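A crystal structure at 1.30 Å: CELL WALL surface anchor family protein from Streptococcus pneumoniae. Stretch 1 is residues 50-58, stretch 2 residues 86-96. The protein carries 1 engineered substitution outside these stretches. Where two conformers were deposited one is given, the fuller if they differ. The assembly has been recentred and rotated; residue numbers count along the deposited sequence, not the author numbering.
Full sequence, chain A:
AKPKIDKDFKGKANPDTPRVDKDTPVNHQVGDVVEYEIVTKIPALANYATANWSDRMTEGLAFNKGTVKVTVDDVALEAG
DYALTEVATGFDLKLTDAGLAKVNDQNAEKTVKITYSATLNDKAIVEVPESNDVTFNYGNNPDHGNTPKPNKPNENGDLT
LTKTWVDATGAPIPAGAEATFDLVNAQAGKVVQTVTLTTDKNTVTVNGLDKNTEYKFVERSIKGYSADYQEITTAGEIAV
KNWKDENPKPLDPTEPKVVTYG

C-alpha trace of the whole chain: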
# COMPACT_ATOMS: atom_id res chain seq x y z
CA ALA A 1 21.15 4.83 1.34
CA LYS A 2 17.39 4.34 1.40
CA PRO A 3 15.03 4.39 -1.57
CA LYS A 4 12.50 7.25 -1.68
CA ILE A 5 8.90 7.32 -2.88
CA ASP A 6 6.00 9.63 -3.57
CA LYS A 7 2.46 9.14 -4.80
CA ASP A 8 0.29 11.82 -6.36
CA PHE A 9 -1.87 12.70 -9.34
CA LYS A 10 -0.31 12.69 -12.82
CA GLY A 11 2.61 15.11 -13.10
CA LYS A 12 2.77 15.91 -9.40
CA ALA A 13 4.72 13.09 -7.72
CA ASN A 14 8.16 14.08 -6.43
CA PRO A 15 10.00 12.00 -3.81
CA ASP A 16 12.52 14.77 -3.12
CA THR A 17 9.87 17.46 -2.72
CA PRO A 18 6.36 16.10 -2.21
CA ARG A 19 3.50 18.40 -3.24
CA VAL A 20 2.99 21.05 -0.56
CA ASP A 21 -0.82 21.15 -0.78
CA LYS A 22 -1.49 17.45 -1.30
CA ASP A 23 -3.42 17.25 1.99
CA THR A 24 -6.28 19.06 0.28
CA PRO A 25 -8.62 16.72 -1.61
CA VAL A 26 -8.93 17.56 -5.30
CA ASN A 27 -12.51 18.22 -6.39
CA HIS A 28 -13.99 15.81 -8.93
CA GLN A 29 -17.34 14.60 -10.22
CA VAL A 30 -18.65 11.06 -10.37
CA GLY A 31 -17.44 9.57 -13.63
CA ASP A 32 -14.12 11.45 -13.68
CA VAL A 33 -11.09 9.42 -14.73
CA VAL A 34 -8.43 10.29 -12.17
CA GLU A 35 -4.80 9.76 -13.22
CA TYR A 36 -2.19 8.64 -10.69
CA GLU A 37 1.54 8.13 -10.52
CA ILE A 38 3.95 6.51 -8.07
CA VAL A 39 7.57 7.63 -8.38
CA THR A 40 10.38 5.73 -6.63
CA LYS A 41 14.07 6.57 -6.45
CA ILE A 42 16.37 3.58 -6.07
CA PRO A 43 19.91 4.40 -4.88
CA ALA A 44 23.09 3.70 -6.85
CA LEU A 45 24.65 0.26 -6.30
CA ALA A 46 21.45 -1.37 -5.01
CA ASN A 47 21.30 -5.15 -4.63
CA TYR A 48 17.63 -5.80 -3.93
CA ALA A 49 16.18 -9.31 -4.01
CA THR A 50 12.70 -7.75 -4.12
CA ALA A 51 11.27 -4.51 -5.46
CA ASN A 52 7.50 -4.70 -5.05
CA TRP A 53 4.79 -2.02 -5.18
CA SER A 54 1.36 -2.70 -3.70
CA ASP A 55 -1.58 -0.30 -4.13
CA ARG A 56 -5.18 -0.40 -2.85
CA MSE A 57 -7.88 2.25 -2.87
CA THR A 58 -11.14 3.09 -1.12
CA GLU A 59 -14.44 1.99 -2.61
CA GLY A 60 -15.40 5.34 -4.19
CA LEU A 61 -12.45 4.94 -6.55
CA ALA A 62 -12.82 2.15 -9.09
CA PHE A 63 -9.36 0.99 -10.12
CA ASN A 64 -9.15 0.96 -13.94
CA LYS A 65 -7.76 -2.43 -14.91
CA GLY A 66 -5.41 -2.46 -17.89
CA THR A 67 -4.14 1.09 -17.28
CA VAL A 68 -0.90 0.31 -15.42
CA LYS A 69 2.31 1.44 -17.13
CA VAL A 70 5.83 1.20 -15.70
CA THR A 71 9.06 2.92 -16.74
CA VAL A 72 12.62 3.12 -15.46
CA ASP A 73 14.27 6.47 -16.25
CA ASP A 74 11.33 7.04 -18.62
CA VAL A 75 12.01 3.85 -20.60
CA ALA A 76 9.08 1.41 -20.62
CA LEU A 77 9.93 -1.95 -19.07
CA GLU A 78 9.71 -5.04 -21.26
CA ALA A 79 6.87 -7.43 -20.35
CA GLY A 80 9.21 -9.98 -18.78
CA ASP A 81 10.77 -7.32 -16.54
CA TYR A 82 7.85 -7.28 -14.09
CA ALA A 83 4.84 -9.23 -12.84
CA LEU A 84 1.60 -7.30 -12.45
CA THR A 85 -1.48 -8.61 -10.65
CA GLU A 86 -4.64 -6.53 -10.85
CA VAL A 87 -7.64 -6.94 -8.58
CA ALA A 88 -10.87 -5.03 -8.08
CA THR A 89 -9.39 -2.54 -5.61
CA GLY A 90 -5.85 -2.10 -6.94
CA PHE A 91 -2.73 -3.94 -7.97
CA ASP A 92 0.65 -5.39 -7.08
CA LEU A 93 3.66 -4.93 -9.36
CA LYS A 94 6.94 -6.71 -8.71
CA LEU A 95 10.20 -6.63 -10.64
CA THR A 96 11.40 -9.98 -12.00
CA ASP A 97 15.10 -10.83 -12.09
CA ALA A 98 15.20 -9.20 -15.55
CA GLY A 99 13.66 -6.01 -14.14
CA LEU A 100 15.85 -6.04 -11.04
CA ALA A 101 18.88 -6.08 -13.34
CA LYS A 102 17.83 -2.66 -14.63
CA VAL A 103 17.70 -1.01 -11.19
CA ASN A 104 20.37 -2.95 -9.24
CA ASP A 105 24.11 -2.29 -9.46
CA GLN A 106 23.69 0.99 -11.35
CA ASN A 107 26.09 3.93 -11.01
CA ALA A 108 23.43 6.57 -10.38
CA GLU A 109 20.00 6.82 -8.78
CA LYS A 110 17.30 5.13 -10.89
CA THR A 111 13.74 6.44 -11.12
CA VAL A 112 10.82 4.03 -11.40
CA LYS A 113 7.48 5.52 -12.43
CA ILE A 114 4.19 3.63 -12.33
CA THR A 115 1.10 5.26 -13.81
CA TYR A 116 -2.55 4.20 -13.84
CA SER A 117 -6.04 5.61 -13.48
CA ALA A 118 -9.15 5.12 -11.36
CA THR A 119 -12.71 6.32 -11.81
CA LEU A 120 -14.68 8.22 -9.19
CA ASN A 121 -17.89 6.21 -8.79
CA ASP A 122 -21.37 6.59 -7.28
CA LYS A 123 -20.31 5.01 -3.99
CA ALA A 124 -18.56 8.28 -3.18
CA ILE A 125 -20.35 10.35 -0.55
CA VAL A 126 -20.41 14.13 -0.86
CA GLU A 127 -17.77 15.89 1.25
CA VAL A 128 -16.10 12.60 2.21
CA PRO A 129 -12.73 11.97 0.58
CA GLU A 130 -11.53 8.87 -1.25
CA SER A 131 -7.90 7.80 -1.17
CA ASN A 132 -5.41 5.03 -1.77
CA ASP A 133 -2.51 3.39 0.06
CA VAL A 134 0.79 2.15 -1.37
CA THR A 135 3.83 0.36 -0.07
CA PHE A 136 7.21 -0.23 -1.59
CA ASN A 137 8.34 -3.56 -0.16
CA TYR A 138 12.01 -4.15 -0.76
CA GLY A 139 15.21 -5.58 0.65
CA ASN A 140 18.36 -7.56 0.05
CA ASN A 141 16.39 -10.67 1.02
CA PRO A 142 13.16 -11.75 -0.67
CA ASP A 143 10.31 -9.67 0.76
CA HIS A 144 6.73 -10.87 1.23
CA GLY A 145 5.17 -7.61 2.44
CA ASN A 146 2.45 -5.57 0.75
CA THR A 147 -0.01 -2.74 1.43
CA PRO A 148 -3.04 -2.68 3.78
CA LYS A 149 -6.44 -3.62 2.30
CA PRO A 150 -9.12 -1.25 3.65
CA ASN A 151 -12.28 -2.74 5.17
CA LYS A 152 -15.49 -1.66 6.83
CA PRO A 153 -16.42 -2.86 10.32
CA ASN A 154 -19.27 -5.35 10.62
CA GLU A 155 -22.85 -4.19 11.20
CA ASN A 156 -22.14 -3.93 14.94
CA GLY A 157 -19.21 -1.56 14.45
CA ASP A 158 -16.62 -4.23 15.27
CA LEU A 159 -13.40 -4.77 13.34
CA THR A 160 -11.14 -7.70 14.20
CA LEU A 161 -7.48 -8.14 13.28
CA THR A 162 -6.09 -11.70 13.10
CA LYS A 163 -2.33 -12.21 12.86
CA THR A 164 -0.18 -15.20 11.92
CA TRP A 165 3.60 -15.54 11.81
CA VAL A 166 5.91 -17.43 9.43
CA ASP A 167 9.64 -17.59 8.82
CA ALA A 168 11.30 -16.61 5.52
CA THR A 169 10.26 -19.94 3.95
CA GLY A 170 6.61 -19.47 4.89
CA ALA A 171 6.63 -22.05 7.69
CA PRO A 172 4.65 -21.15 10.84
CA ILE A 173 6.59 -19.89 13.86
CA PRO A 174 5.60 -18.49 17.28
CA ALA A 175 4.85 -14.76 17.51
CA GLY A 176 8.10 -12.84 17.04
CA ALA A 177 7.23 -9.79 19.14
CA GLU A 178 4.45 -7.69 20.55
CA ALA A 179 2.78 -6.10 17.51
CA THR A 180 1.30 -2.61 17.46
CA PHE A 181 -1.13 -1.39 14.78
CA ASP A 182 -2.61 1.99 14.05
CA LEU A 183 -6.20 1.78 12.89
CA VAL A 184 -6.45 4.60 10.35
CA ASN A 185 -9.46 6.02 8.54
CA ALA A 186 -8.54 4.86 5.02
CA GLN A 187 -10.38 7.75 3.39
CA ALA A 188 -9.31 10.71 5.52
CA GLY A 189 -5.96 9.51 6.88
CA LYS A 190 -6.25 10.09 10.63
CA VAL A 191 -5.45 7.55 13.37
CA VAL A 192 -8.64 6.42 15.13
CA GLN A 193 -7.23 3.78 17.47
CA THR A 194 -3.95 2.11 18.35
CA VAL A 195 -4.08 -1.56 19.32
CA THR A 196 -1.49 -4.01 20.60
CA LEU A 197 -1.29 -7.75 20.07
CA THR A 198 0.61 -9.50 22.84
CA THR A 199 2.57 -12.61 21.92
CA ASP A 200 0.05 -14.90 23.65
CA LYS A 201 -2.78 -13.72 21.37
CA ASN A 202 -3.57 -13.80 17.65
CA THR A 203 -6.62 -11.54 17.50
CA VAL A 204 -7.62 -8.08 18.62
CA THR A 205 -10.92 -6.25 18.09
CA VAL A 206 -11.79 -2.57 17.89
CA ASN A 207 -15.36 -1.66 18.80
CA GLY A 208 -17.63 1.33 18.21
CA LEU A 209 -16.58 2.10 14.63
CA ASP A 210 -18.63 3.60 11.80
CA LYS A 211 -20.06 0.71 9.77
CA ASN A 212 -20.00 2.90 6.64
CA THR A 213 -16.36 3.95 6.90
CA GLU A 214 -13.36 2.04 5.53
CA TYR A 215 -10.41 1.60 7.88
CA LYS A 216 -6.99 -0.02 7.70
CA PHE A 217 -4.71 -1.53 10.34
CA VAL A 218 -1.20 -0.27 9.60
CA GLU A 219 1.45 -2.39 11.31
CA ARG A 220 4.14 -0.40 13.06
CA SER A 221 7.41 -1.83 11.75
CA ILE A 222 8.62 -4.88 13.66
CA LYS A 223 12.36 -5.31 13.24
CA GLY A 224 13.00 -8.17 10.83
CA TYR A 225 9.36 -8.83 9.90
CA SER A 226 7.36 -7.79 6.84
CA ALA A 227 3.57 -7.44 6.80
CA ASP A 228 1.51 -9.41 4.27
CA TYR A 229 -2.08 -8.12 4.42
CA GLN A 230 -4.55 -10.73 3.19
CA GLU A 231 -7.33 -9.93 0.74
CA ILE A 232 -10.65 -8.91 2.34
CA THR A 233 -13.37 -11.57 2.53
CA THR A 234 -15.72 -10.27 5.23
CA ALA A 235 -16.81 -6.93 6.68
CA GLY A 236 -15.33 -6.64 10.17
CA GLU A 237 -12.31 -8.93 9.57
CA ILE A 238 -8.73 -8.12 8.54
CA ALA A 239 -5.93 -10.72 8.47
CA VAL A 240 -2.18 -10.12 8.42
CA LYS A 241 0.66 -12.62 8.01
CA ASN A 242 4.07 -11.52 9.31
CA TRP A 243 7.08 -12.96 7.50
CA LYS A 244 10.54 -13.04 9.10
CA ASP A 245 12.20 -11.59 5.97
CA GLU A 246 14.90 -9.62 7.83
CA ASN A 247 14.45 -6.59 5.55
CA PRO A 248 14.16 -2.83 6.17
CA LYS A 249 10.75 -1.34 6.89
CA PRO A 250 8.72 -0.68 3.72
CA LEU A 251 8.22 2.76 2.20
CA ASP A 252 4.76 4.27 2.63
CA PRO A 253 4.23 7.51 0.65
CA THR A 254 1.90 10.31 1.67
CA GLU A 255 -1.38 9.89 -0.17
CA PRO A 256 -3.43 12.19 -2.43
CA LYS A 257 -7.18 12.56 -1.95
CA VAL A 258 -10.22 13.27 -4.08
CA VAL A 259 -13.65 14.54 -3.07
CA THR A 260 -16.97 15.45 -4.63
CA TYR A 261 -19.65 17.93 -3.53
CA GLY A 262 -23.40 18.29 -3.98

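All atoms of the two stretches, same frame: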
# COMPACT_ATOMS: atom_id res chain seq x y z
N THR A 50 14.10 -8.05 -3.86
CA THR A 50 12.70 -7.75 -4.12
C THR A 50 12.52 -6.25 -4.27
O THR A 50 13.08 -5.46 -3.49
CB THR A 50 11.79 -8.26 -2.98
OG1 THR A 50 11.89 -9.68 -2.88
CG2 THR A 50 10.32 -7.86 -3.23
N ALA A 51 11.75 -5.87 -5.29
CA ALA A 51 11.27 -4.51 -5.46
C ALA A 51 9.81 -4.63 -5.86
O ALA A 51 9.50 -4.89 -7.02
CB ALA A 51 12.07 -3.77 -6.52
N ASN A 52 8.93 -4.46 -4.88
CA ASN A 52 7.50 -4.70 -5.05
C ASN A 52 6.68 -3.46 -4.66
O ASN A 52 6.93 -2.86 -3.61
CB ASN A 52 7.09 -5.88 -4.16
CG ASN A 52 5.61 -6.19 -4.22
OD1 ASN A 52 5.12 -6.78 -5.19
ND2 ASN A 52 4.87 -5.81 -3.17
N TRP A 53 5.72 -3.10 -5.50
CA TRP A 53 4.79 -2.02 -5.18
C TRP A 53 3.39 -2.60 -5.03
O TRP A 53 2.95 -3.40 -5.85
CB TRP A 53 4.76 -0.94 -6.27
CG TRP A 53 6.05 -0.18 -6.41
CD1 TRP A 53 6.35 1.04 -5.84
CD2 TRP A 53 7.21 -0.58 -7.16
NE1 TRP A 53 7.62 1.42 -6.20
CE2 TRP A 53 8.17 0.45 -7.01
CE3 TRP A 53 7.52 -1.69 -7.94
CZ2 TRP A 53 9.42 0.39 -7.61
CZ3 TRP A 53 8.77 -1.75 -8.54
CH2 TRP A 53 9.71 -0.71 -8.37
N SER A 54 2.68 -2.18 -3.99
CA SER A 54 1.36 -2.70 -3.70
C SER A 54 0.45 -1.49 -3.47
O SER A 54 0.79 -0.60 -2.69
CB SER A 54 1.43 -3.60 -2.46
OG SER A 54 0.18 -4.18 -2.14
N ASP A 55 -0.70 -1.46 -4.14
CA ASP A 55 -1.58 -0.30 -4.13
C ASP A 55 -3.04 -0.74 -3.96
O ASP A 55 -3.52 -1.61 -4.69
CB ASP A 55 -1.38 0.44 -5.45
CG ASP A 55 -1.98 1.83 -5.46
OD1 ASP A 55 -2.80 2.19 -4.58
OD2 ASP A 55 -1.63 2.56 -6.41
N ARG A 56 -3.74 -0.15 -3.00
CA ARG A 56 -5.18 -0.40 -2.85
C ARG A 56 -5.89 0.93 -2.65
O ARG A 56 -5.29 1.89 -2.18
CB ARG A 56 -5.48 -1.33 -1.68
CG ARG A 56 -4.93 -2.74 -1.83
CD ARG A 56 -5.66 -3.51 -2.94
NE ARG A 56 -5.27 -4.92 -3.02
CZ ARG A 56 -4.15 -5.36 -3.59
NH1 ARG A 56 -3.28 -4.51 -4.11
NH2 ARG A 56 -3.89 -6.67 -3.61
N MSE A 57 -7.17 0.98 -2.99
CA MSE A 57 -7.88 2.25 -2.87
C MSE A 57 -9.29 2.07 -2.32
O MSE A 57 -9.87 0.98 -2.37
CB MSE A 57 -7.86 3.02 -4.19
CG MSE A 57 -8.49 2.28 -5.36
SE MSE A 57 -7.69 2.85 -7.06
CE MSE A 57 -6.00 1.88 -6.84
N THR A 58 -9.83 3.15 -1.77
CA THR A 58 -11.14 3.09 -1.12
C THR A 58 -12.26 2.96 -2.15
O THR A 58 -12.06 3.22 -3.34
CB THR A 58 -11.34 4.29 -0.18
OG1 THR A 58 -11.16 5.51 -0.91
CG2 THR A 58 -10.30 4.24 0.94
N GLU A 86 -3.60 -7.52 -11.03
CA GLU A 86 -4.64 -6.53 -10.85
C GLU A 86 -5.86 -7.18 -10.23
O GLU A 86 -6.30 -8.25 -10.65
CB GLU A 86 -4.99 -5.92 -12.21
CG GLU A 86 -3.88 -5.07 -12.78
CD GLU A 86 -4.17 -4.59 -14.19
OE1 GLU A 86 -4.06 -5.39 -15.15
OE2 GLU A 86 -4.50 -3.40 -14.35
N VAL A 87 -6.41 -6.51 -9.22
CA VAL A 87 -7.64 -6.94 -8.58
C VAL A 87 -8.63 -5.79 -8.56
O VAL A 87 -8.33 -4.69 -9.05
CB VAL A 87 -7.38 -7.48 -7.15
CG1 VAL A 87 -6.51 -8.73 -7.21
CG2 VAL A 87 -6.73 -6.41 -6.28
N ALA A 88 -9.81 -6.02 -8.00
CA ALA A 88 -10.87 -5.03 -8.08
C ALA A 88 -10.48 -3.69 -7.46
O ALA A 88 -10.86 -2.63 -7.96
CB ALA A 88 -12.16 -5.56 -7.46
N THR A 89 -9.70 -3.74 -6.39
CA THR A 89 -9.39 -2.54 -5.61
C THR A 89 -7.97 -2.01 -5.78
O THR A 89 -7.57 -1.09 -5.06
CB THR A 89 -9.65 -2.78 -4.10
OG1 THR A 89 -8.87 -3.89 -3.65
CG2 THR A 89 -11.13 -3.06 -3.84
N GLY A 90 -7.21 -2.56 -6.72
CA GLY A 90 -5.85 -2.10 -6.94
C GLY A 90 -4.96 -3.13 -7.59
O GLY A 90 -5.43 -3.95 -8.36
N PHE A 91 -3.67 -3.08 -7.28
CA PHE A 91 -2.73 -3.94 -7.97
C PHE A 91 -1.45 -4.14 -7.18
O PHE A 91 -1.17 -3.41 -6.21
CB PHE A 91 -2.39 -3.35 -9.34
CG PHE A 91 -1.64 -2.05 -9.27
CD1 PHE A 91 -0.25 -2.02 -9.22
CD2 PHE A 91 -2.33 -0.84 -9.23
CE1 PHE A 91 0.44 -0.81 -9.15
CE2 PHE A 91 -1.64 0.36 -9.16
CZ PHE A 91 -0.26 0.38 -9.12
N ASP A 92 -0.69 -5.14 -7.59
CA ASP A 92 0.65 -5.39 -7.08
C ASP A 92 1.57 -5.56 -8.28
O ASP A 92 1.22 -6.26 -9.23
CB ASP A 92 0.66 -6.65 -6.22
CG ASP A 92 -0.19 -6.53 -4.98
OD1 ASP A 92 0.39 -6.27 -3.91
OD2 ASP A 92 -1.43 -6.68 -5.06
N LEU A 93 2.72 -4.90 -8.24
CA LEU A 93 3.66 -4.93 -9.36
C LEU A 93 5.04 -5.23 -8.78
O LEU A 93 5.53 -4.49 -7.93
CB LEU A 93 3.68 -3.59 -10.11
CG LEU A 93 4.46 -3.53 -11.44
CD1 LEU A 93 3.97 -2.38 -12.30
CD2 LEU A 93 5.97 -3.44 -11.24
N LYS A 94 5.65 -6.33 -9.22
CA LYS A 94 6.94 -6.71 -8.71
C LYS A 94 7.94 -6.87 -9.85
O LYS A 94 7.60 -7.38 -10.92
CB LYS A 94 6.83 -8.02 -7.94
CG LYS A 94 6.53 -9.23 -8.79
CD LYS A 94 6.84 -10.51 -8.04
CE LYS A 94 7.73 -11.41 -8.86
NZ LYS A 94 8.23 -12.55 -8.05
N LEU A 95 9.17 -6.43 -9.63
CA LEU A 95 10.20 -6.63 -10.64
C LEU A 95 10.65 -8.10 -10.66
O LEU A 95 10.84 -8.71 -9.60
CB LEU A 95 11.40 -5.72 -10.40
CG LEU A 95 11.12 -4.21 -10.45
CD1 LEU A 95 12.43 -3.44 -10.43
CD2 LEU A 95 10.29 -3.83 -11.67
N THR A 96 10.80 -8.66 -11.85
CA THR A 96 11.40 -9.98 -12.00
C THR A 96 12.91 -9.83 -11.94
O THR A 96 13.42 -8.72 -11.80
CB THR A 96 11.06 -10.58 -13.37
OG1 THR A 96 11.61 -9.73 -14.38
CG2 THR A 96 9.56 -10.69 -13.56
O HOH W 1 10.71 -8.10 -6.90

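Residues 50-57 and 90-95 run as neighbouring antiparallel strands, their axes 169° apart in direction and 4.7 Å apart at closest approach. The hydrogen-bonded pairs carry the ladder. Between Trp 53 and Leu 93 each backbone serves as donor and acceptor: Trp 53 N donates to Leu 93 O at 2.8 Å, and Leu 93 N returns a bond to Trp 53 O, also 2.8 Å. Asp 55 and Phe 91 repeat the pattern, Asp 55 N to Phe 91 O at 2.9 Å and Phe 91 N to Asp 55 O at 3.0 Å.

At one end, Leu 95 N donates to Ala 51 O at 3.0 Å, but the return bond is replaced by a water. Water 1 accepts from Ala 51 N at 2.9 Å and donates to Leu 95 O at 2.8 Å, so both groups are satisfied, with one direct bond and one water-bridged link at this pair. At the other end, Met 57 N, in a selenomethionine, donates to Thr 89 O at 3.0 Å. Thr 89 lies in the type I turn from Val 87 to Gly 90, which is closed by Val 87 N donating to Gly 90 O at 2.9 Å and, weakly, by Gly 90 N donating to Val 87 O at 3.3 Å.

Glycine is required at position 90. Its phi/psi of 157/-149 would jam a CB against the preceding carbonyl, and an ideal CB would lie 1.9 Å from Asp 55 O. Without one, Gly 90 CA can approach Asp 55 O to 3.3 Å in a CA-H...O contact.

Asn 52, Ser 54, Lys 94 and Asp 92 share one face, where the polar chemistry concentrates on Asp 92. Its two carboxylate oxygens take different partners: OD1 accepts from Ser 54 OG at 2.7 Å, while OD2 receives Arg 56 NH2 at 2.9 Å and Arg 56 NH1 at 3.0 Å in a salt bridge. A short serine suits a site directly across from the aspartate, whereas the long arginine can reach it from two residues further along. Arg 56 NH1 also donates to Asp 55 O at 3.0 Å and weakly to Phe 91 O at 3.2 Å. Asp 92 OD2 and Phe 91 O lie at the guanidinium's edge, near its plane, while Val 87 CG2 covers one face, 3.9 Å from Arg 56 NE. That NE is buried with no partner, the one unpaid cost of the contact.

The face bearing Trp 53, Leu 93, Asp 55 and Phe 91 is buried. Trp 53 CE3 meets Leu 93 CD2 at 4.0 Å, and Trp 53 CZ3 meets Leu 95 CG at 3.9 Å near the plane of the indole; the broad ring thus touches two leucines, while its NE1 is bonded elsewhere in the structure. Asp 55 lays its CB over the Phe 91 ring, 4.0 Å from the centroid, a CH-pi contact that uses the aspartate's apolar part. Its carboxylate oxygens find hydrogen bonds elsewhere in the structure, which makes a buried acid tolerable.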